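Local structure of AtFKBP42 (Arabidopsis thaliana, 2F4E) at residues A[43-46]-A[52-55]; A[83-88]-A[141-146]; A[107-112]-A[149-154]. The protein probably accelerates protein folding as an FKBP-type peptidyl-prolyl cis-trans isomerase, modulates substrate uptake into the vacuole and regulates cell elongation and orientation. All coordinates share one frame; numbering follows the deposited sequence.

Interaction 1 of 3, residues A[43-46]-A[52-55]; sequences EAEV and SKQI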
loop_
_atom_site.group_PDB
_atom_site.type_symbol
_atom_site.label_atom_id
_atom_site.label_comp_id
_atom_site.label_asym_id
_atom_site.label_seq_id
_atom_site.Cartn_x
_atom_site.Cartn_y
_atom_site.Cartn_z
ATOM N N GLU A 43 9.484 3.521 -14.639
ATOM C CA GLU A 43 8.056 3.538 -14.926
ATOM C C GLU A 43 7.305 2.385 -14.238
ATOM O O GLU A 43 7.793 1.251 -14.170
ATOM C CB GLU A 43 7.837 3.526 -16.444
ATOM C CG GLU A 43 8.409 4.792 -17.124
ATOM C CD GLU A 43 7.905 5.015 -18.555
ATOM O OE1 GLU A 43 6.884 4.397 -18.930
ATOM O OE2 GLU A 43 8.545 5.816 -19.292
ATOM N N ALA A 44 6.112 2.697 -13.731
ATOM C CA ALA A 44 5.283 1.737 -12.998
ATOM C C ALA A 44 4.678 0.571 -13.760
ATOM O O ALA A 44 4.549 0.595 -14.982
ATOM C CB ALA A 44 4.163 2.480 -12.266
ATOM N N GLU A 45 4.304 -0.451 -12.997
ATOM C CA GLU A 45 3.658 -1.650 -13.510
ATOM C C GLU A 45 2.198 -1.474 -13.138
ATOM O O GLU A 45 1.897 -1.073 -12.017
ATOM C CB GLU A 45 4.203 -2.890 -12.811
ATOM C CG GLU A 45 3.359 -4.133 -13.071
ATOM C CD GLU A 45 3.835 -5.350 -12.294
ATOM O OE1 GLU A 45 4.918 -5.275 -11.669
ATOM O OE2 GLU A 45 3.116 -6.379 -12.318
ATOM N N VAL A 46 1.293 -1.768 -14.064
ATOM C CA VAL A 46 -0.132 -1.610 -13.800
ATOM C C VAL A 46 -0.744 -2.856 -13.175
ATOM O O VAL A 46 -0.691 -3.937 -13.759
ATOM C CB VAL A 46 -0.901 -1.268 -15.091
ATOM C CG1 VAL A 46 -2.397 -1.222 -14.805
ATOM C CG2 VAL A 46 -0.421 0.081 -15.644
ATOM N N SER A 52 -1.122 1.182 -9.502
ATOM C CA SER A 52 0.145 0.944 -10.198
ATOM C C SER A 52 1.277 0.870 -9.178
ATOM O O SER A 52 1.132 1.367 -8.056
ATOM C CB SER A 52 0.401 2.046 -11.234
ATOM O OG SER A 52 0.461 3.319 -10.621
ATOM N N LYS A 53 2.405 0.276 -9.563
ATOM C CA LYS A 53 3.513 0.093 -8.620
ATOM C C LYS A 53 4.929 0.239 -9.172
ATOM O O LYS A 53 5.201 -0.046 -10.332
ATOM C CB LYS A 53 3.415 -1.297 -7.991
ATOM C CG LYS A 53 4.527 -1.630 -7.009
ATOM C CD LYS A 53 4.438 -3.056 -6.475
ATOM C CE LYS A 53 4.737 -4.071 -7.551
ATOM N NZ LYS A 53 4.662 -5.448 -7.029
ATOM N N GLN A 54 5.831 0.669 -8.302
ATOM C CA GLN A 54 7.254 0.833 -8.603
ATOM C C GLN A 54 7.996 0.106 -7.482
ATOM O O GLN A 54 7.830 0.449 -6.316
ATOM C CB GLN A 54 7.662 2.300 -8.547
ATOM C CG GLN A 54 7.060 3.221 -9.573
ATOM C CD GLN A 54 7.655 4.620 -9.475
ATOM O OE1 GLN A 54 7.481 5.320 -8.477
ATOM N NE2 GLN A 54 8.376 5.024 -10.506
ATOM N N ILE A 55 8.825 -0.871 -7.827
ATOM C CA ILE A 55 9.566 -1.625 -6.821
ATOM C C ILE A 55 10.852 -0.921 -6.405
ATOM O O ILE A 55 11.642 -0.484 -7.243
ATOM C CB ILE A 55 9.906 -3.047 -7.332
ATOM C CG1 ILE A 55 8.615 -3.847 -7.508
ATOM C CG2 ILE A 55 10.829 -3.748 -6.365
ATOM C CD1 ILE A 55 8.820 -5.216 -8.157
#

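Interaction 2 of 3, residues A[83-88]-A[141-146]; sequences HKFEDT and PNVPPM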
loop_
_atom_site.group_PDB
_atom_site.type_symbol
_atom_site.label_atom_id
_atom_site.label_comp_id
_atom_site.label_asym_id
_atom_site.label_seq_id
_atom_site.Cartn_x
_atom_site.Cartn_y
_atom_site.Cartn_z
ATOM N N HIS A 83 1.149 15.267 1.979
ATOM C CA HIS A 83 1.057 15.216 3.432
ATOM C C HIS A 83 1.096 13.771 3.904
ATOM O O HIS A 83 0.359 12.927 3.394
ATOM C CB HIS A 83 -0.246 15.867 3.897
ATOM C CG HIS A 83 -0.647 15.505 5.294
ATOM N ND1 HIS A 83 -1.832 14.862 5.582
ATOM C CD2 HIS A 83 -0.018 15.697 6.480
ATOM C CE1 HIS A 83 -1.918 14.674 6.889
ATOM N NE2 HIS A 83 -0.832 15.170 7.458
ATOM N N LYS A 84 1.948 13.491 4.882
ATOM C CA LYS A 84 2.060 12.143 5.427
ATOM C C LYS A 84 1.012 11.975 6.526
ATOM O O LYS A 84 1.111 12.594 7.587
ATOM C CB LYS A 84 3.461 11.917 6.009
ATOM C CG LYS A 84 3.836 10.465 6.190
ATOM C CD LYS A 84 5.177 10.307 6.895
ATOM C CE LYS A 84 5.082 10.709 8.360
ATOM N NZ LYS A 84 6.285 10.330 9.149
ATOM N N PHE A 85 0.010 11.138 6.280
ATOM C CA PHE A 85 -1.031 10.928 7.276
ATOM C C PHE A 85 -0.978 9.541 7.917
ATOM O O PHE A 85 -1.848 9.175 8.710
ATOM C CB PHE A 85 -2.402 11.184 6.649
ATOM C CG PHE A 85 -2.796 10.188 5.597
ATOM C CD1 PHE A 85 -3.443 9.010 5.942
ATOM C CD2 PHE A 85 -2.529 10.437 4.256
ATOM C CE1 PHE A 85 -3.841 8.096 4.958
ATOM C CE2 PHE A 85 -2.919 9.536 3.265
ATOM C CZ PHE A 85 -3.573 8.357 3.615
ATOM N N GLU A 86 0.048 8.771 7.577
ATOM C CA GLU A 86 0.211 7.432 8.149
ATOM C C GLU A 86 1.682 7.031 8.023
ATOM O O GLU A 86 2.307 7.299 6.995
ATOM C CB GLU A 86 -0.677 6.431 7.407
ATOM C CG GLU A 86 -1.451 5.472 8.308
ATOM C CD GLU A 86 -2.974 5.659 8.225
ATOM O OE1 GLU A 86 -3.461 6.794 8.403
ATOM O OE2 GLU A 86 -3.706 4.674 7.986
ATOM N N ASP A 87 2.221 6.401 9.067
ATOM C CA ASP A 87 3.619 5.969 9.112
ATOM C C ASP A 87 3.772 4.903 10.193
ATOM O O ASP A 87 4.056 5.220 11.348
ATOM C CB ASP A 87 4.523 7.160 9.455
ATOM C CG ASP A 87 5.988 6.903 9.135
ATOM O OD1 ASP A 87 6.498 5.805 9.425
ATOM O OD2 ASP A 87 6.642 7.818 8.603
ATOM N N THR A 88 3.576 3.639 9.826
ATOM C CA THR A 88 3.698 2.552 10.792
ATOM C C THR A 88 5.105 2.382 11.339
ATOM O O THR A 88 5.264 1.876 12.435
ATOM C CB THR A 88 3.219 1.202 10.205
ATOM O OG1 THR A 88 4.069 0.816 9.119
ATOM C CG2 THR A 88 1.757 1.320 9.737
ATOM N N PRO A 141 -7.406 9.670 9.859
ATOM C CA PRO A 141 -6.729 10.820 9.271
ATOM C C PRO A 141 -7.654 11.776 8.513
ATOM O O PRO A 141 -8.803 11.458 8.193
ATOM C CB PRO A 141 -5.724 10.156 8.347
ATOM C CG PRO A 141 -6.554 9.090 7.748
ATOM C CD PRO A 141 -7.337 8.523 8.933
ATOM N N ASN A 142 -7.137 12.960 8.236
ATOM C CA ASN A 142 -7.901 13.930 7.481
ATOM C C ASN A 142 -7.453 13.764 6.037
ATOM O O ASN A 142 -6.329 14.113 5.688
ATOM C CB ASN A 142 -7.622 15.354 7.966
ATOM C CG ASN A 142 -8.037 16.411 6.949
ATOM O OD1 ASN A 142 -7.189 17.092 6.379
ATOM N ND2 ASN A 142 -9.341 16.548 6.718
ATOM N N VAL A 143 -8.320 13.189 5.211
ATOM C CA VAL A 143 -8.011 12.992 3.805
ATOM C C VAL A 143 -9.063 13.701 2.981
ATOM O O VAL A 143 -10.254 13.461 3.161
ATOM C CB VAL A 143 -8.011 11.496 3.417
ATOM C CG1 VAL A 143 -7.829 11.352 1.911
ATOM C CG2 VAL A 143 -6.903 10.774 4.148
ATOM N N PRO A 144 -8.635 14.603 2.081
ATOM C CA PRO A 144 -9.536 15.366 1.209
ATOM C C PRO A 144 -10.351 14.464 0.296
ATOM O O PRO A 144 -10.025 13.296 0.113
ATOM C CB PRO A 144 -8.576 16.248 0.410
ATOM C CG PRO A 144 -7.453 16.470 1.360
ATOM C CD PRO A 144 -7.250 15.089 1.940
ATOM N N PRO A 145 -11.438 14.995 -0.272
ATOM C CA PRO A 145 -12.293 14.224 -1.176
ATOM C C PRO A 145 -11.534 13.885 -2.465
ATOM O O PRO A 145 -10.705 14.662 -2.921
ATOM C CB PRO A 145 -13.459 15.175 -1.429
ATOM C CG PRO A 145 -13.543 15.953 -0.164
ATOM C CD PRO A 145 -12.093 16.255 0.116
ATOM N N MET A 146 -11.811 12.715 -3.033
ATOM C CA MET A 146 -11.173 12.273 -4.271
ATOM C C MET A 146 -9.672 12.553 -4.254
ATOM O O MET A 146 -9.114 13.098 -5.201
ATOM C CB MET A 146 -11.839 12.963 -5.474
ATOM C CG MET A 146 -13.368 12.823 -5.486
ATOM S SD MET A 146 -14.242 13.677 -6.837
ATOM C CE MET A 146 -13.620 15.372 -6.608
#

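Interaction 3 of 3, residues A[107-112]-A[149-154]; sequences AGLAIG and LLYEVE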
loop_
_atom_site.group_PDB
_atom_site.type_symbol
_atom_site.label_atom_id
_atom_site.label_comp_id
_atom_site.label_asym_id
_atom_site.label_seq_id
_atom_site.Cartn_x
_atom_site.Cartn_y
_atom_site.Cartn_z
ATOM N N ALA A 107 -8.387 -0.771 0.136
ATOM C CA ALA A 107 -8.666 -1.577 -1.057
ATOM C C ALA A 107 -7.532 -1.512 -2.068
ATOM O O ALA A 107 -7.073 -2.537 -2.570
ATOM C CB ALA A 107 -9.973 -1.112 -1.708
ATOM N N GLY A 108 -7.093 -0.294 -2.371
ATOM C CA GLY A 108 -6.004 -0.107 -3.315
ATOM C C GLY A 108 -4.699 -0.684 -2.803
ATOM O O GLY A 108 -3.985 -1.373 -3.533
ATOM N N LEU A 109 -4.385 -0.405 -1.545
ATOM C CA LEU A 109 -3.160 -0.910 -0.952
ATOM C C LEU A 109 -3.119 -2.430 -1.056
ATOM O O LEU A 109 -2.108 -2.987 -1.465
ATOM C CB LEU A 109 -3.062 -0.474 0.512
ATOM C CG LEU A 109 -1.911 -1.016 1.365
ATOM C CD1 LEU A 109 -0.583 -0.693 0.724
ATOM C CD2 LEU A 109 -1.989 -0.432 2.753
ATOM N N ALA A 110 -4.225 -3.083 -0.689
ATOM C CA ALA A 110 -4.339 -4.542 -0.737
ATOM C C ALA A 110 -3.987 -5.075 -2.125
ATOM O O ALA A 110 -3.230 -6.039 -2.259
ATOM C CB ALA A 110 -5.743 -4.963 -0.366
ATOM N N ILE A 111 -4.528 -4.433 -3.156
ATOM C CA ILE A 111 -4.256 -4.832 -4.527
ATOM C C ILE A 111 -2.756 -4.766 -4.807
ATOM O O ILE A 111 -2.202 -5.637 -5.475
ATOM C CB ILE A 111 -5.027 -3.933 -5.514
ATOM C CG1 ILE A 111 -6.527 -4.258 -5.437
ATOM C CG2 ILE A 111 -4.494 -4.131 -6.916
ATOM C CD1 ILE A 111 -7.416 -3.295 -6.175
ATOM N N GLY A 112 -2.103 -3.743 -4.270
ATOM C CA GLY A 112 -0.676 -3.611 -4.470
ATOM C C GLY A 112 0.052 -4.696 -3.718
ATOM O O GLY A 112 0.910 -5.356 -4.287
ATOM N N LEU A 149 -3.680 8.727 -3.590
ATOM C CA LEU A 149 -2.685 8.472 -2.572
ATOM C C LEU A 149 -1.425 7.790 -3.065
ATOM O O LEU A 149 -1.379 7.211 -4.160
ATOM C CB LEU A 149 -3.300 7.608 -1.479
ATOM C CG LEU A 149 -4.614 8.059 -0.845
ATOM C CD1 LEU A 149 -4.976 7.070 0.243
ATOM C CD2 LEU A 149 -4.469 9.455 -0.264
ATOM N N LEU A 150 -0.403 7.863 -2.222
ATOM C CA LEU A 150 0.874 7.232 -2.482
ATOM C C LEU A 150 1.186 6.399 -1.250
ATOM O O LEU A 150 0.952 6.831 -0.118
ATOM C CB LEU A 150 1.987 8.262 -2.670
ATOM C CG LEU A 150 3.372 7.621 -2.838
ATOM C CD1 LEU A 150 3.436 6.952 -4.180
ATOM C CD2 LEU A 150 4.474 8.646 -2.732
ATOM N N TYR A 151 1.702 5.203 -1.474
ATOM C CA TYR A 151 2.074 4.328 -0.376
ATOM C C TYR A 151 3.487 3.824 -0.579
ATOM O O TYR A 151 3.917 3.556 -1.693
ATOM C CB TYR A 151 1.160 3.110 -0.288
ATOM C CG TYR A 151 -0.278 3.370 0.071
ATOM C CD1 TYR A 151 -0.663 3.631 1.382
ATOM C CD2 TYR A 151 -1.270 3.272 -0.899
ATOM C CE1 TYR A 151 -2.013 3.769 1.712
ATOM C CE2 TYR A 151 -2.606 3.408 -0.584
ATOM C CZ TYR A 151 -2.972 3.655 0.709
ATOM O OH TYR A 151 -4.304 3.777 0.973
ATOM N N GLU A 152 4.212 3.722 0.520
ATOM C CA GLU A 152 5.556 3.194 0.499
ATOM C C GLU A 152 5.354 2.010 1.419
ATOM O O GLU A 152 5.303 2.163 2.643
ATOM C CB GLU A 152 6.553 4.178 1.104
ATOM C CG GLU A 152 7.990 3.685 1.019
ATOM C CD GLU A 152 8.960 4.446 1.920
ATOM O OE1 GLU A 152 8.582 5.459 2.537
ATOM O OE2 GLU A 152 10.132 4.022 2.004
ATOM N N VAL A 153 5.200 0.833 0.830
ATOM C CA VAL A 153 4.962 -0.356 1.629
ATOM C C VAL A 153 6.031 -1.447 1.591
ATOM O O VAL A 153 6.606 -1.751 0.549
ATOM C CB VAL A 153 3.599 -0.992 1.263
ATOM C CG1 VAL A 153 3.515 -1.208 -0.237
ATOM C CG2 VAL A 153 3.426 -2.311 1.991
ATOM N N GLU A 154 6.293 -2.026 2.754
ATOM C CA GLU A 154 7.249 -3.108 2.859
ATOM C C GLU A 154 6.569 -4.274 3.560
ATOM O O GLU A 154 6.144 -4.161 4.715
ATOM C CB GLU A 154 8.503 -2.689 3.635
ATOM C CG GLU A 154 9.462 -3.851 3.801
ATOM C CD GLU A 154 10.785 -3.463 4.418
ATOM O OE1 GLU A 154 11.068 -2.253 4.528
ATOM O OE2 GLU A 154 11.537 -4.387 4.795
HETATM O O HOH W 1 -5.948 1.886 -0.440
#

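Interaction 1 of 3, residues A[43-46]-A[52-55]
The carbonyl oxygen of Lys53 is met twice by the facing chain: Glu45 N donates a nearly straight hydrogen bond of 2.8 Å to Lys53 O, and Ala44 CA adds a weaker CH...O contact, 3.2 Å from that same oxygen. This is the ladder of a beta hairpin built from strands 45-48 and 51-55. Glu45 and Lys53 form its antiparallel hydrogen-bonded pair, since Lys53 N returns a bond of 2.8 Å to Glu45 O. Val46 and Ser52 follow as the non-hydrogen-bonded pair. Along its other edge strand 51-55 is joined to strand 121-126 by backbone bonds of Ser52 with His125 and Gln54 with Leu123, and this places the hairpin at the margin of the FKBP sheet.

Glu45 and Lys53 stand on one face. The Glu45 chain is extended, its CG anti to the backbone N (chi1 167°), and runs beside the lysine so that Glu45 OE1 is 4.3 Å from Lys53 CE. The charged ends do not touch; Lys53 NZ turns instead to Ser115 OG. Between Ser52 and Gln54 sits the methyl of Ala44. Gln54 carries its amide beyond that methyl, where NE2 donates to Ser42 O and Val40 O, pinning the chain that leads into the hairpin. Ala44 CB meets Ser52 CB at 3.9 Å and Gln54 CG at 4.0 Å.

Interaction 2 of 3, residues A[83-88]-A[141-146]
Phe85 holds its ring against Val143 and Pro141, joining strand 84-87 to the long loop between strands 121-126 and 149-158. In the FKBP fold this loop borders the active-site pocket, and a phenylalanine at the equivalent strand position is part of the pocket wall in well-studied members.

The ring of Phe85 gets its direction from chi1 of 67°, which sets CG between the backbone N and the carbonyl carbon. Val143 CG2 stands almost exactly over one face, 4.0 Å from the centroid of the Phe85 ring and only 6° off its normal, a clear CH-pi contact. That methyl is the branch beside the valine's own backbone N. Pro141, which follows a cis peptide bond, comes at the ring obliquely: its CB lies 3.5 Å from Phe85 CD1, and its CG 3.6 Å from the same carbon. Tyr132, from the same loop, touches Phe85, Pro141 and Val143 and joins the cluster. An alanine in place of Phe85 is likely to leave the Val143 methyl and the Pro141 ring without their shared partner, opening a gap between strand and loop.

Next along the strand, the Glu86 chain bends at chi2, which brings its carboxylate up to the CB-CG side of the proline. OE2 is bonded to Tyr74 OH, on the neighbouring strand 69-78, which probably limits the turning of the carboxylate. The other oxygen, Glu86 OE1, rests 3.9 Å from Pro141 CG.

Interaction 3 of 3, residues A[107-112]-A[149-154]
Leu109 and Tyr151 mark the nearest approach of helix 107-112 to strand 149-154, with 7.4 Å between Leu109 CA and Tyr151 CA. The helix shows its regular turn in the bond of 3.1 Å from Gly112 N to Gly108 O. In the extended strand the side chains alternate: Tyr151 and Val153 point toward the helix while Glu152 points away, where its carboxylate forms a salt bridge with Arg75. Gly108 and Gly112 lie on the helix surface turned to the strand, and having no side chains they leave Leu109 to make the contact.

Leu109 carries CG anti to its backbone N (chi1 174°), which drives the isobutyl group down to the sheet. Its CB lies over one face of the Tyr151 phenol, 4.2 Å from the centroid of the Tyr151 ring and 18° off the normal, toward the rim near CE2 and CZ. Leu109 CD1 reaches the base of the ring, 4.1 Å from Tyr151 CG, and also rests 4.2 Å from Val153 CB. The phenol's polar end is tied to the helix through a water, which accepts from Leu109 N at 3.0 Å and is 2.9 Å from Tyr151 OH.

Around this pair Ala76 and Val124 touch Tyr151 from the two flanking strands. A short helix lying against a curved antiparallel sheet is the hallmark of the FKBP domain; many members have a tryptophan at the Leu109 position, forming the floor of the active-site pocket.

How the interactions relate
Following the chain from the N terminus, interaction 1 comes first and closes a short hairpin turn before either of the others opens. Interactions 2 and 3 then cross: segment 83-88 is followed by the helix 107-112, then by the loop 141-146 that closes interaction 2, and last by strand 149-154, which closes interaction 3. These two touch where Phe85 CE2 packs 3.9 Å from Leu149 CD2, so the phenylalanine that meets the loop also packs on the start of the strand that, further on, carries the helix contact. Interaction 1 stays about 5 Å from interaction 3 at the nearest atoms, linked to it through strand 121-126, which pairs with both 51-55 and 149-158. All three reach the same sheet.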